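PDB 4MJG: uncharacterized protein from Actinomyces odontolyticus, which is of unknown function but belongs to the DUF4853 family and, in its full-length natural form, is probably a lipoprotein. Local coordinates for residues 162-167 against 178-183; 79-84 against 107-112; 16-21 against 61-66; 47-52 against 66-71; 8-13 against 112-117. One frame throughout, in Å; residues are numbered along the deposited sequence.

In the fold
All five contacts meet one antiparallel sheet. Contacts 1 and 4 are hairpins within it: contact 1 lies at the surface, on an outermost strand, whereas contact 4 is partly buried, its centre about 7 Å from the centre of the chain. Contacts 2 and 3 are buried and bring helices 77-86 and 18-24 against the sheet through apolar side chains, with no hydrogen bond across either. Contact 5, partly buried, ties the N-terminal loop to the turn after strand 107-113, the strand that contact 2 also uses. Contacts 3 and 4 share Val66 on strand 62-73. Main-chain pairing thus gives way to apolar packing where helix meets sheet.

Contact 1 of 5, residues 162-167 against 178-183; sequences HVTISD and TLTTGA
Thr180 O is gripped twice by His162, once by the backbone N at 3.0 Å and once by ring ND1 at 2.9 Å. The two donors arrive from opposite faces of the carbonyl plane, and the ring bond is the more bent, 135° at the hydrogen against 171° for the backbone bond. A chi1 of 80° sets CG of His162 between its own N and carbonyl carbon, and from there the ring's ND1 meets the same carbonyl as the backbone N. Ala183 CB adds an off-centre CH-pi contact, 4.3 Å from the ring centroid.

The backbone frame is that of an antiparallel beta hairpin, strands 161-166 and 176-181, at the border of the sheet. His162 with Thr180 and Thr164 with Thr178 are hydrogen-bonded pairs, and between them Val163 and Leu179 form a non-hydrogen-bonded pair. The side chains alternate accordingly. Val163 CG2 meets Leu179 CD2 at 4.1 Å on the face covered by helix 154-157, where both residues touch Val154.

The other face is polar. Thr164 OG1 and Thr178 OG1 are 2.6 Å apart in a hydrogen bond that either hydroxyl could donate, while a weak hydrogen bond, 3.3 Å long, joins Thr180 OG1 to Thr164 OG1. Beyond them Ser166 OG makes weak hydrogen bonds to Thr178 OG1 and to the carboxylate of Glu43.

Contact 2 of 5, residues 79-84 against 107-112; sequences RLEKLV and RGIQLI
Leu80 and Val84 of helix 77-86, with the backbone and CB of Glu81, pack on Ile109 and Leu111 in a buried, apolar helix-on-sheet contact. The helix runs nearly parallel to strand 107-113, with 5° between the directions of the two segments and 10.0 Å between their axes. Leu80 and Val84 are one helical turn apart, and Ile109 and Leu111 project from the same face of the strand, so the two repeats meet. The tip of Ile109 does most of the touching: its CD1 reaches the helix backbone, 3.7 Å from Glu81 CA, with Leu80 CG at 4.0 Å. Its other branch, CG2, lies 3.9 Å from Val84 CG1. That same methyl of Val84 also approaches Leu111 CD1, at 3.7 Å. Leu80 and Val84 slide past Ile109, and Val84 past Leu111, in opposite directions.

Phe121 and Phe123 of strand 118-123 continue the apolar surface beneath Val84 and Leu80. On the other face of the strand Gln110 hydrogen-bonds Asp98 and Glu120. Since no hydrogen bond joins these two segments, and Glu81 OE1 stays 5.6 Å from Arg107 NH2, they are held together by the fit of branched aliphatic groups and the burial of their surface.

Contact 3 of 5, residues 16-21 against 61-66; sequences VSIEEY and QGYRVV. With SO4 (sulfate ion), chain C.
Ile18 turns CG1 anti to its backbone N (chi1 -178°), which lays that carbon 3.9 Å from Tyr63 CB, and a chi2 of 64° then places CD1 at 4.0 Å from Val65 CB. One helical turn on, Tyr21 also has CG anti to N, and the ring it carries meets Val65 through CD1, 3.6 Å from Val65 CG1. Ile18 thus straddles two residues that point from the same face of the strand, while Tyr21 meets the second obliquely.

These apolar contacts seat the start of helix 18-24 on strand 62-73 of the sheet. Ser17 is its N-cap: OG accepts from Glu20 N at 3.2 Å. Leu26 and Ile29 of the following helix touch Val65 and Tyr21 and extend the same buried layer. The phenol of Tyr63 leads away from the helix to hydrogen-bond Pro142 O and Asp145 N, and its ring meets that of Phe149 edge-to-face.

Arg64 points away from the helix. Its guanidinium presents an edge to a sulfate ion, probably from the crystallisation liquor, with NH1 3.1 Å from O2 and NH2 3.1 Å from O4, and NH1 also hydrogen-bonds Ser134 O. Arg15 and the backbone N of Cys136, which is disulfide-bonded to Cys55, also hold this sulfate.

Contact 4 of 5, residues 47-52 against 66-71; sequences MGLPYV and VGYTTV
Met47 N and Gly48 N both donate to Thr69 O, at 2.8 and 3.1 Å, a classic beta bulge that breaks the regular antiparallel pairing. Gly48 O accepts from Thr69 N in return, and farther along Tyr51 and Val66 exchange a second pair of backbone bonds. Between the two bridges the chain detours through Leu49 and Pro50, where the proline has no N-H to offer.

Side chains meet across this part of the hairpin. Pro50 turns CD onto the face of Tyr68, over the ring centre, 3.4 Å from the centroid and 8° off the normal, in a CH-pi contact. Leu49 CD2 meets the same ring at CE1, 3.5 Å away. Tyr51 does the like for Val66, its ring lying over the valine with Val66 CB 3.8 Å from the centroid, displaced toward the rim. Chi1 of 59° puts CG of Tyr51 between its own N and carbonyl carbon, and the ring beyond it lies alongside Val66, pointing the same way.

The two strands, 44-55 and 62-73, are the arms of a hairpin in the middle of the sheet, each interrupted by a bulge or short loop. At the Met47 end, the CG of this selenomethionine packs on Val71 CG2. Tyr68 reaches past Pro50 to helix 154-157, touching Val154 and Ala157, and its OH bonds Pro152 O. An alanine in place of Tyr68 would probably uncover Pro50 and Leu49 and leave Pro152 O without its phenol partner. On the other side of strand 62-73, Gly67 and Thr70 hydrogen-bond strand 127-133 through their backbones.

Contact 5 of 5, residues 8-13 against 112-117; sequences EFVPFP and IDNYGG
Phe9 lies flat on Gly116, whose CA sits over the ring centre, 3.5 Å from the centroid and 5° off the normal, in a CH-pi contact. The far rim of the ring reaches the strand, CE1 coming 3.7 Å from Ile112 CG2. Beside it Val10 N donates a nearly straight bond of 2.9 Å to Asn114 O, and Val10 CB packs 3.9 Å from Tyr115 CD1. Two neighbouring residues of the N-terminal loop thus grip the chain reversal that follows strand 107-113.

That reversal is a type I beta turn, Asp113 to Gly116, with an Asx turn built on it. Asp113 OD1 accepts from Tyr115 N at 2.9 Å and from Gly117 N at 2.6 Å, the donors arriving from opposite faces of the carboxylate plane. At the positive phi of Gly116, 89°, a CB would be forced against the carbonyl O of Tyr115 and would probably also press on the Phe9 ring.

Farther out, Tyr115 OH hydrogen-bonds Val16 N, just ahead of helix 18-24. An alanine in place of Tyr115 would probably leave Val16 N without that partner and strip Val10 of its aromatic neighbour. Arg15 packs on the same tyrosine, and its NE hydrogen-bonds Val10 O.

Contact 1 of 5, residues 162-167 against 178-183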
# COMPACT_ATOMS: atom_id res chain seq x y z
N HIS A 162 -16.21 -3.18 -3.43
CA HIS A 162 -16.98 -3.69 -2.30
C HIS A 162 -16.46 -5.05 -1.83
O HIS A 162 -15.86 -5.80 -2.61
CB HIS A 162 -18.48 -3.76 -2.62
CG HIS A 162 -18.89 -4.96 -3.43
ND1 HIS A 162 -18.42 -5.19 -4.71
CD2 HIS A 162 -19.74 -5.97 -3.16
CE1 HIS A 162 -18.95 -6.31 -5.17
NE2 HIS A 162 -19.76 -6.80 -4.25
N VAL A 163 -16.70 -5.35 -0.55
CA VAL A 163 -16.17 -6.54 0.09
C VAL A 163 -17.00 -7.77 -0.21
O VAL A 163 -18.21 -7.78 -0.00
CB VAL A 163 -16.11 -6.39 1.62
CG1 VAL A 163 -15.57 -7.65 2.27
CG2 VAL A 163 -15.26 -5.20 2.01
N THR A 164 -16.34 -8.82 -0.69
CA THR A 164 -16.93 -10.15 -0.81
C THR A 164 -16.02 -11.12 -0.07
O THR A 164 -14.97 -10.73 0.43
CB THR A 164 -17.09 -10.57 -2.29
OG1 THR A 164 -15.87 -10.30 -3.00
CG2 THR A 164 -18.21 -9.80 -2.94
N ILE A 165 -16.42 -12.39 0.00
CA ILE A 165 -15.61 -13.42 0.66
C ILE A 165 -15.49 -14.66 -0.22
O ILE A 165 -16.49 -15.19 -0.68
CB ILE A 165 -16.15 -13.79 2.06
CG1 ILE A 165 -17.66 -13.98 2.05
CG2 ILE A 165 -15.81 -12.70 3.06
CD1 ILE A 165 -18.25 -14.25 3.42
N SER A 166 -14.25 -15.09 -0.46
CA SER A 166 -13.97 -16.25 -1.30
C SER A 166 -13.34 -17.34 -0.47
O SER A 166 -12.75 -17.07 0.58
CB SER A 166 -13.02 -15.86 -2.44
OG SER A 166 -13.55 -14.82 -3.24
N ASP A 167 -13.45 -18.59 -0.93
CA ASP A 167 -12.77 -19.71 -0.30
C ASP A 167 -11.26 -19.51 -0.38
O ASP A 167 -10.76 -18.91 -1.33
CB ASP A 167 -13.14 -21.03 -0.98
CG ASP A 167 -14.51 -21.52 -0.58
OD1 ASP A 167 -14.77 -21.66 0.63
OD2 ASP A 167 -15.33 -21.77 -1.49
N THR A 178 -12.26 -10.70 0.07
CA THR A 178 -11.86 -10.26 -1.26
C THR A 178 -12.52 -8.95 -1.63
O THR A 178 -13.57 -8.59 -1.09
CB THR A 178 -12.23 -11.32 -2.32
OG1 THR A 178 -13.65 -11.51 -2.32
CG2 THR A 178 -11.54 -12.64 -2.03
N LEU A 179 -11.90 -8.23 -2.56
CA LEU A 179 -12.44 -6.98 -3.07
C LEU A 179 -12.76 -7.12 -4.55
O LEU A 179 -11.93 -7.58 -5.33
CB LEU A 179 -11.42 -5.85 -2.89
CG LEU A 179 -10.98 -5.56 -1.46
CD1 LEU A 179 -9.86 -4.54 -1.44
CD2 LEU A 179 -12.16 -5.07 -0.63
N THR A 180 -13.98 -6.74 -4.93
CA THR A 180 -14.39 -6.75 -6.33
C THR A 180 -15.07 -5.43 -6.69
O THR A 180 -15.74 -4.81 -5.85
CB THR A 180 -15.32 -7.95 -6.64
OG1 THR A 180 -16.18 -8.20 -5.52
CG2 THR A 180 -14.50 -9.20 -6.92
N THR A 181 -14.89 -5.03 -7.94
CA THR A 181 -15.33 -3.71 -8.42
C THR A 181 -16.85 -3.54 -8.36
O THR A 181 -17.59 -4.51 -8.53
CB THR A 181 -14.84 -3.46 -9.86
OG1 THR A 181 -15.31 -4.51 -10.72
CG2 THR A 181 -13.31 -3.40 -9.92
N GLY A 182 -17.30 -2.31 -8.12
CA GLY A 182 -18.72 -2.00 -7.99
C GLY A 182 -19.14 -1.93 -6.53
O GLY A 182 -18.57 -2.61 -5.68
N ALA A 183 -20.15 -1.09 -6.26
CA ALA A 183 -20.72 -0.93 -4.92
C ALA A 183 -19.68 -0.47 -3.90
O ALA A 183 -20.02 -0.01 -2.81
CB ALA A 183 -21.39 -2.22 -4.45

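Contact 2 of 5, residues 79-84 against 107-112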
# COMPACT_ATOMS: atom_id res chain seq x y z
N ARG A 79 5.68 -7.76 -17.43
CA ARG A 79 4.33 -7.22 -17.66
C ARG A 79 3.88 -6.32 -16.51
O ARG A 79 3.08 -5.40 -16.72
CB ARG A 79 3.33 -8.37 -17.86
N LEU A 80 4.36 -6.61 -15.30
CA LEU A 80 4.05 -5.81 -14.12
C LEU A 80 4.75 -4.45 -14.18
O LEU A 80 4.13 -3.42 -13.89
CB LEU A 80 4.48 -6.54 -12.84
CG LEU A 80 4.21 -5.84 -11.51
CD1 LEU A 80 2.71 -5.71 -11.25
CD2 LEU A 80 4.87 -6.59 -10.37
N GLU A 81 6.03 -4.47 -14.54
CA GLU A 81 6.81 -3.24 -14.70
C GLU A 81 6.19 -2.34 -15.76
O GLU A 81 6.09 -1.12 -15.58
CB GLU A 81 8.26 -3.56 -15.05
CG GLU A 81 9.17 -2.34 -15.13
CD GLU A 81 10.64 -2.71 -15.30
OE1 GLU A 81 10.99 -3.91 -15.21
OE2 GLU A 81 11.45 -1.79 -15.53
N LYS A 82 5.78 -2.95 -16.87
CA LYS A 82 5.03 -2.24 -17.90
C LYS A 82 3.79 -1.57 -17.30
O LYS A 82 3.56 -0.38 -17.50
CB LYS A 82 4.62 -3.23 -19.01
CG LYS A 82 3.81 -2.63 -20.15
CD LYS A 82 3.23 -3.73 -21.04
CE LYS A 82 2.39 -3.16 -22.16
NZ LYS A 82 3.20 -2.38 -23.14
N LEU A 83 3.00 -2.36 -16.57
CA LEU A 83 1.76 -1.87 -15.98
C LEU A 83 2.01 -0.74 -14.99
O LEU A 83 1.40 0.32 -15.10
CB LEU A 83 1.01 -3.01 -15.27
CG LEU A 83 -0.29 -2.65 -14.53
CD1 LEU A 83 -1.31 -2.06 -15.50
CD2 LEU A 83 -0.86 -3.87 -13.83
N VAL A 84 2.90 -0.98 -14.03
CA VAL A 84 3.16 0.00 -12.98
C VAL A 84 3.66 1.32 -13.57
O VAL A 84 3.25 2.40 -13.13
CB VAL A 84 4.18 -0.53 -11.95
CG1 VAL A 84 4.63 0.57 -10.99
CG2 VAL A 84 3.57 -1.68 -11.16
N ARG A 107 10.43 -10.11 -6.02
CA ARG A 107 11.07 -8.94 -6.63
C ARG A 107 10.13 -7.77 -6.56
O ARG A 107 8.97 -7.88 -6.94
CB ARG A 107 11.42 -9.21 -8.09
CG ARG A 107 12.43 -8.23 -8.66
CD ARG A 107 12.78 -8.59 -10.10
NE ARG A 107 13.71 -7.64 -10.68
CZ ARG A 107 14.12 -7.67 -11.95
NH1 ARG A 107 13.67 -8.60 -12.78
NH2 ARG A 107 14.97 -6.75 -12.38
N GLY A 108 10.66 -6.63 -6.10
CA GLY A 108 9.83 -5.48 -5.82
C GLY A 108 9.93 -4.35 -6.83
O GLY A 108 10.98 -4.14 -7.44
N ILE A 109 8.81 -3.65 -7.02
CA ILE A 109 8.80 -2.36 -7.69
C ILE A 109 8.23 -1.36 -6.69
O ILE A 109 7.17 -1.61 -6.09
CB ILE A 109 7.95 -2.36 -8.96
CG1 ILE A 109 8.49 -3.38 -9.96
CG2 ILE A 109 7.94 -0.97 -9.60
CD1 ILE A 109 7.58 -3.64 -11.14
N GLN A 110 8.92 -0.24 -6.51
CA GLN A 110 8.51 0.77 -5.56
C GLN A 110 8.04 2.02 -6.28
O GLN A 110 8.60 2.40 -7.31
CB GLN A 110 9.67 1.13 -4.63
CG GLN A 110 10.15 -0.01 -3.75
CD GLN A 110 11.09 -0.94 -4.47
OE1 GLN A 110 12.11 -0.51 -5.03
NE2 GLN A 110 10.77 -2.24 -4.46
N LEU A 111 7.03 2.66 -5.70
CA LEU A 111 6.51 3.93 -6.19
C LEU A 111 6.78 4.96 -5.09
O LEU A 111 6.21 4.86 -4.00
CB LEU A 111 5.01 3.80 -6.46
CG LEU A 111 4.49 4.22 -7.82
CD1 LEU A 111 5.25 3.54 -8.95
CD2 LEU A 111 3.01 3.90 -7.91
N ILE A 112 7.67 5.91 -5.36
CA ILE A 112 8.13 6.86 -4.34
C ILE A 112 7.35 8.17 -4.43
O ILE A 112 7.31 8.79 -5.48
CB ILE A 112 9.64 7.16 -4.47
CG1 ILE A 112 10.47 5.87 -4.58
CG2 ILE A 112 10.13 7.99 -3.29
CD1 ILE A 112 10.33 4.93 -3.40

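Contact 3 of 5, residues 16-21 against 61-66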
# COMPACT_ATOMS: atom_id res chain seq x y z
N VAL A 16 2.01 16.95 5.82
CA VAL A 16 0.70 16.91 6.48
C VAL A 16 0.76 15.98 7.69
O VAL A 16 1.63 15.12 7.78
CB VAL A 16 -0.44 16.45 5.54
CG1 VAL A 16 -0.60 17.41 4.37
CG2 VAL A 16 -0.23 15.02 5.05
N SER A 17 -0.19 16.15 8.61
CA SER A 17 -0.22 15.34 9.82
C SER A 17 -0.64 13.92 9.50
O SER A 17 -1.32 13.66 8.51
CB SER A 17 -1.18 15.94 10.85
OG SER A 17 -2.52 15.67 10.50
N ILE A 18 -0.22 12.99 10.36
CA ILE A 18 -0.61 11.59 10.25
C ILE A 18 -2.11 11.41 10.04
O ILE A 18 -2.54 10.60 9.22
CB ILE A 18 -0.14 10.78 11.50
CG1 ILE A 18 -0.50 9.29 11.36
CG2 ILE A 18 -0.72 11.35 12.79
CD1 ILE A 18 0.20 8.58 10.22
N GLU A 19 -2.91 12.19 10.76
CA GLU A 19 -4.37 12.10 10.68
C GLU A 19 -4.89 12.59 9.33
O GLU A 19 -5.83 12.01 8.78
CB GLU A 19 -5.01 12.90 11.81
CG GLU A 19 -4.71 12.35 13.20
CD GLU A 19 -4.31 13.43 14.19
OE1 GLU A 19 -3.25 14.07 13.98
OE2 GLU A 19 -5.05 13.63 15.18
N GLU A 20 -4.29 13.65 8.81
CA GLU A 20 -4.64 14.18 7.49
C GLU A 20 -4.28 13.18 6.41
O GLU A 20 -5.01 13.03 5.42
CB GLU A 20 -3.91 15.51 7.24
CG GLU A 20 -4.17 16.16 5.88
CD GLU A 20 -5.53 16.83 5.77
OE1 GLU A 20 -6.35 16.73 6.71
OE2 GLU A 20 -5.78 17.47 4.73
N TYR A 21 -3.15 12.50 6.60
CA TYR A 21 -2.67 11.52 5.64
C TYR A 21 -3.57 10.30 5.60
O TYR A 21 -3.95 9.82 4.52
CB TYR A 21 -1.25 11.10 6.00
CG TYR A 21 -0.51 10.39 4.90
CD1 TYR A 21 -0.57 9.01 4.76
CD2 TYR A 21 0.29 11.10 4.01
CE1 TYR A 21 0.14 8.35 3.76
CE2 TYR A 21 1.00 10.45 3.01
CZ TYR A 21 0.92 9.08 2.88
OH TYR A 21 1.64 8.46 1.89
N GLN A 61 10.38 13.17 15.66
CA GLN A 61 9.56 12.01 16.02
C GLN A 61 8.15 12.19 15.52
O GLN A 61 7.62 13.31 15.53
CB GLN A 61 9.52 11.80 17.54
CG GLN A 61 10.67 10.99 18.10
CD GLN A 61 10.67 11.00 19.62
OE1 GLN A 61 10.36 9.99 20.26
NE2 GLN A 61 11.01 12.14 20.21
N GLY A 62 7.52 11.09 15.11
CA GLY A 62 6.16 11.14 14.62
C GLY A 62 5.56 9.76 14.43
O GLY A 62 5.82 8.84 15.20
N TYR A 63 4.75 9.64 13.39
CA TYR A 63 4.03 8.41 13.11
C TYR A 63 4.05 8.07 11.63
O TYR A 63 4.06 8.96 10.77
CB TYR A 63 2.58 8.52 13.58
CG TYR A 63 2.41 8.47 15.07
CD1 TYR A 63 2.62 7.30 15.78
CD2 TYR A 63 2.02 9.60 15.78
CE1 TYR A 63 2.45 7.25 17.16
CE2 TYR A 63 1.85 9.56 17.15
CZ TYR A 63 2.06 8.38 17.83
OH TYR A 63 1.89 8.33 19.20
N ARG A 64 4.05 6.78 11.35
CA ARG A 64 4.11 6.24 10.01
C ARG A 64 2.88 5.36 9.82
O ARG A 64 2.42 4.73 10.76
CB ARG A 64 5.36 5.38 9.89
CG ARG A 64 5.66 4.89 8.49
CD ARG A 64 6.79 3.86 8.51
NE ARG A 64 7.98 4.34 9.20
CZ ARG A 64 8.84 5.24 8.72
NH1 ARG A 64 8.64 5.82 7.53
NH2 ARG A 64 9.89 5.59 9.44
N VAL A 65 2.35 5.31 8.60
CA VAL A 65 1.19 4.46 8.33
C VAL A 65 1.49 3.41 7.25
O VAL A 65 1.79 3.73 6.10
CB VAL A 65 -0.09 5.27 8.01
CG1 VAL A 65 0.10 6.18 6.81
CG2 VAL A 65 -1.28 4.35 7.80
N VAL A 66 1.43 2.15 7.67
CA VAL A 66 1.47 1.01 6.77
C VAL A 66 0.02 0.74 6.36
O VAL A 66 -0.84 0.57 7.22
CB VAL A 66 2.04 -0.25 7.46
CG1 VAL A 66 1.93 -1.46 6.55
CG2 VAL A 66 3.49 -0.01 7.88
S SO4 C . 11.11 8.43 6.60
O1 SO4 C . 10.13 9.54 6.44
O2 SO4 C . 10.75 7.29 5.73
O3 SO4 C . 12.45 8.92 6.22
O4 SO4 C . 11.12 8.01 8.02

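Contact 4 of 5, residues 47-52 against 66-71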
# COMPACT_ATOMS: atom_id res chain seq x y z
N MSE A 47 -4.71 -9.31 2.43
CA MSE A 47 -3.71 -10.11 3.13
C MSE A 47 -3.42 -9.56 4.50
O MSE A 47 -3.12 -10.31 5.42
CB MSE A 47 -2.39 -10.09 2.34
CG MSE A 47 -1.84 -11.48 2.05
SE MSE A 47 -1.19 -12.32 3.71
CE MSE A 47 0.46 -11.24 3.84
N GLY A 48 -3.46 -8.23 4.63
CA GLY A 48 -3.12 -7.57 5.87
C GLY A 48 -3.93 -6.30 6.08
O GLY A 48 -4.37 -5.66 5.11
N LEU A 49 -4.11 -5.95 7.34
CA LEU A 49 -4.83 -4.74 7.71
C LEU A 49 -3.83 -3.63 8.00
O LEU A 49 -2.70 -3.91 8.39
CB LEU A 49 -5.69 -5.00 8.94
CG LEU A 49 -6.81 -6.02 8.74
CD1 LEU A 49 -7.58 -6.22 10.03
CD2 LEU A 49 -7.74 -5.59 7.61
N PRO A 50 -4.25 -2.37 7.82
CA PRO A 50 -3.34 -1.25 8.03
C PRO A 50 -3.10 -1.02 9.51
O PRO A 50 -3.92 -1.40 10.35
CB PRO A 50 -4.10 -0.07 7.44
CG PRO A 50 -5.53 -0.41 7.70
CD PRO A 50 -5.62 -1.90 7.53
N TYR A 51 -1.98 -0.38 9.81
CA TYR A 51 -1.62 -0.07 11.18
C TYR A 51 -0.66 1.10 11.20
O TYR A 51 -0.04 1.44 10.18
CB TYR A 51 -1.01 -1.29 11.88
CG TYR A 51 0.24 -1.83 11.21
CD1 TYR A 51 0.15 -2.74 10.16
CD2 TYR A 51 1.51 -1.44 11.64
CE1 TYR A 51 1.28 -3.24 9.55
CE2 TYR A 51 2.65 -1.94 11.03
CZ TYR A 51 2.53 -2.83 9.99
OH TYR A 51 3.66 -3.33 9.38
N VAL A 52 -0.54 1.73 12.36
CA VAL A 52 0.35 2.87 12.54
C VAL A 52 1.50 2.43 13.43
O VAL A 52 1.32 1.57 14.29
CB VAL A 52 -0.41 4.04 13.20
CG1 VAL A 52 0.51 5.22 13.46
CG2 VAL A 52 -1.57 4.47 12.32
N VAL A 66 1.43 2.15 7.67
CA VAL A 66 1.47 1.01 6.77
C VAL A 66 0.02 0.74 6.36
O VAL A 66 -0.84 0.57 7.22
CB VAL A 66 2.04 -0.25 7.46
CG1 VAL A 66 1.93 -1.46 6.55
CG2 VAL A 66 3.49 -0.01 7.88
N GLY A 67 -0.24 0.71 5.06
CA GLY A 67 -1.61 0.55 4.57
C GLY A 67 -2.05 -0.90 4.47
O GLY A 67 -1.37 -1.80 4.98
N TYR A 68 -3.19 -1.12 3.83
CA TYR A 68 -3.66 -2.47 3.55
C TYR A 68 -2.65 -3.18 2.69
O TYR A 68 -1.95 -2.56 1.89
CB TYR A 68 -5.00 -2.45 2.82
CG TYR A 68 -6.19 -2.20 3.72
CD1 TYR A 68 -6.87 -3.26 4.32
CD2 TYR A 68 -6.65 -0.92 3.95
CE1 TYR A 68 -7.96 -3.05 5.14
CE2 TYR A 68 -7.73 -0.69 4.77
CZ TYR A 68 -8.38 -1.76 5.36
OH TYR A 68 -9.46 -1.53 6.17
N THR A 69 -2.55 -4.49 2.88
CA THR A 69 -1.77 -5.33 2.00
C THR A 69 -2.76 -6.16 1.21
O THR A 69 -3.54 -6.90 1.80
CB THR A 69 -0.82 -6.23 2.79
OG1 THR A 69 0.06 -5.43 3.59
CG2 THR A 69 -0.00 -7.10 1.84
N THR A 70 -2.76 -6.01 -0.12
CA THR A 70 -3.67 -6.77 -0.97
C THR A 70 -2.90 -7.62 -1.96
O THR A 70 -1.78 -7.27 -2.35
CB THR A 70 -4.66 -5.87 -1.74
OG1 THR A 70 -3.94 -4.99 -2.62
CG2 THR A 70 -5.48 -5.06 -0.78
N VAL A 71 -3.51 -8.72 -2.37
CA VAL A 71 -2.85 -9.72 -3.20
C VAL A 71 -3.68 -10.02 -4.44
O VAL A 71 -4.85 -10.38 -4.33
CB VAL A 71 -2.60 -11.02 -2.41
CG1 VAL A 71 -2.02 -12.10 -3.30
CG2 VAL A 71 -1.65 -10.74 -1.25

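Contact 5 of 5, residues 8-13 against 112-117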
# COMPACT_ATOMS: atom_id res chain seq x y z
N GLU A 8 15.37 15.66 -2.76
CA GLU A 8 14.45 16.80 -2.69
C GLU A 8 13.06 16.36 -2.19
O GLU A 8 12.03 16.80 -2.71
CB GLU A 8 14.35 17.51 -4.05
CG GLU A 8 15.30 18.69 -4.22
CD GLU A 8 16.76 18.30 -4.31
OE1 GLU A 8 17.08 17.12 -4.53
OE2 GLU A 8 17.61 19.21 -4.17
N PHE A 9 13.05 15.48 -1.18
CA PHE A 9 11.80 15.10 -0.52
C PHE A 9 11.35 16.24 0.38
O PHE A 9 12.18 16.91 1.00
CB PHE A 9 11.98 13.84 0.33
CG PHE A 9 12.27 12.59 -0.46
CD1 PHE A 9 11.56 12.29 -1.61
CD2 PHE A 9 13.25 11.70 -0.02
CE1 PHE A 9 11.83 11.13 -2.33
CE2 PHE A 9 13.52 10.54 -0.73
CZ PHE A 9 12.80 10.26 -1.89
N VAL A 10 10.03 16.44 0.46
CA VAL A 10 9.43 17.44 1.35
C VAL A 10 9.89 17.15 2.79
O VAL A 10 9.70 16.04 3.28
CB VAL A 10 7.88 17.40 1.29
CG1 VAL A 10 7.28 18.32 2.34
CG2 VAL A 10 7.39 17.79 -0.10
N PRO A 11 10.50 18.15 3.45
CA PRO A 11 11.02 17.89 4.79
C PRO A 11 9.92 17.65 5.83
O PRO A 11 8.78 18.08 5.64
CB PRO A 11 11.80 19.17 5.12
CG PRO A 11 11.16 20.22 4.29
CD PRO A 11 10.73 19.54 3.02
N PHE A 12 10.29 16.96 6.91
CA PHE A 12 9.36 16.46 7.91
C PHE A 12 8.35 17.48 8.44
O PHE A 12 7.15 17.21 8.44
CB PHE A 12 10.14 15.83 9.08
CG PHE A 12 9.28 15.29 10.18
CD1 PHE A 12 8.64 14.07 10.03
CD2 PHE A 12 9.12 15.99 11.36
CE1 PHE A 12 7.84 13.56 11.04
CE2 PHE A 12 8.33 15.49 12.38
CZ PHE A 12 7.68 14.27 12.22
N PRO A 13 8.82 18.66 8.88
CA PRO A 13 7.88 19.63 9.48
C PRO A 13 6.78 20.09 8.53
O PRO A 13 5.67 20.37 8.98
CB PRO A 13 8.78 20.82 9.84
CG PRO A 13 10.17 20.30 9.82
CD PRO A 13 10.18 19.22 8.79
N ILE A 112 7.67 5.91 -5.36
CA ILE A 112 8.13 6.86 -4.34
C ILE A 112 7.35 8.17 -4.43
O ILE A 112 7.31 8.79 -5.48
CB ILE A 112 9.64 7.16 -4.47
CG1 ILE A 112 10.47 5.87 -4.58
CG2 ILE A 112 10.13 7.99 -3.29
CD1 ILE A 112 10.33 4.93 -3.40
N ASP A 113 6.75 8.58 -3.31
CA ASP A 113 6.02 9.86 -3.25
C ASP A 113 6.96 11.00 -2.84
O ASP A 113 8.10 10.77 -2.42
CB ASP A 113 4.81 9.78 -2.31
CG ASP A 113 5.18 9.47 -0.86
OD1 ASP A 113 6.16 10.05 -0.36
OD2 ASP A 113 4.48 8.65 -0.22
N ASN A 114 6.46 12.22 -2.96
CA ASN A 114 7.26 13.42 -2.69
C ASN A 114 7.67 13.60 -1.23
O ASN A 114 8.49 14.46 -0.91
CB ASN A 114 6.56 14.70 -3.22
CG ASN A 114 5.05 14.66 -3.04
OD1 ASN A 114 4.41 13.62 -3.27
ND2 ASN A 114 4.47 15.79 -2.66
N TYR A 115 7.11 12.77 -0.34
CA TYR A 115 7.50 12.75 1.08
C TYR A 115 8.63 11.76 1.36
O TYR A 115 9.17 11.72 2.46
CB TYR A 115 6.30 12.37 1.95
CG TYR A 115 5.27 13.46 2.18
CD1 TYR A 115 5.20 14.58 1.35
CD2 TYR A 115 4.36 13.36 3.22
CE1 TYR A 115 4.25 15.57 1.58
CE2 TYR A 115 3.41 14.34 3.45
CZ TYR A 115 3.36 15.45 2.63
OH TYR A 115 2.42 16.42 2.86
N GLY A 116 8.99 10.95 0.36
CA GLY A 116 9.94 9.86 0.57
C GLY A 116 9.23 8.58 0.99
O GLY A 116 9.87 7.56 1.27
N GLY A 117 7.90 8.65 1.04
CA GLY A 117 7.07 7.49 1.31
C GLY A 117 7.01 6.57 0.12
O GLY A 117 7.60 6.85 -0.92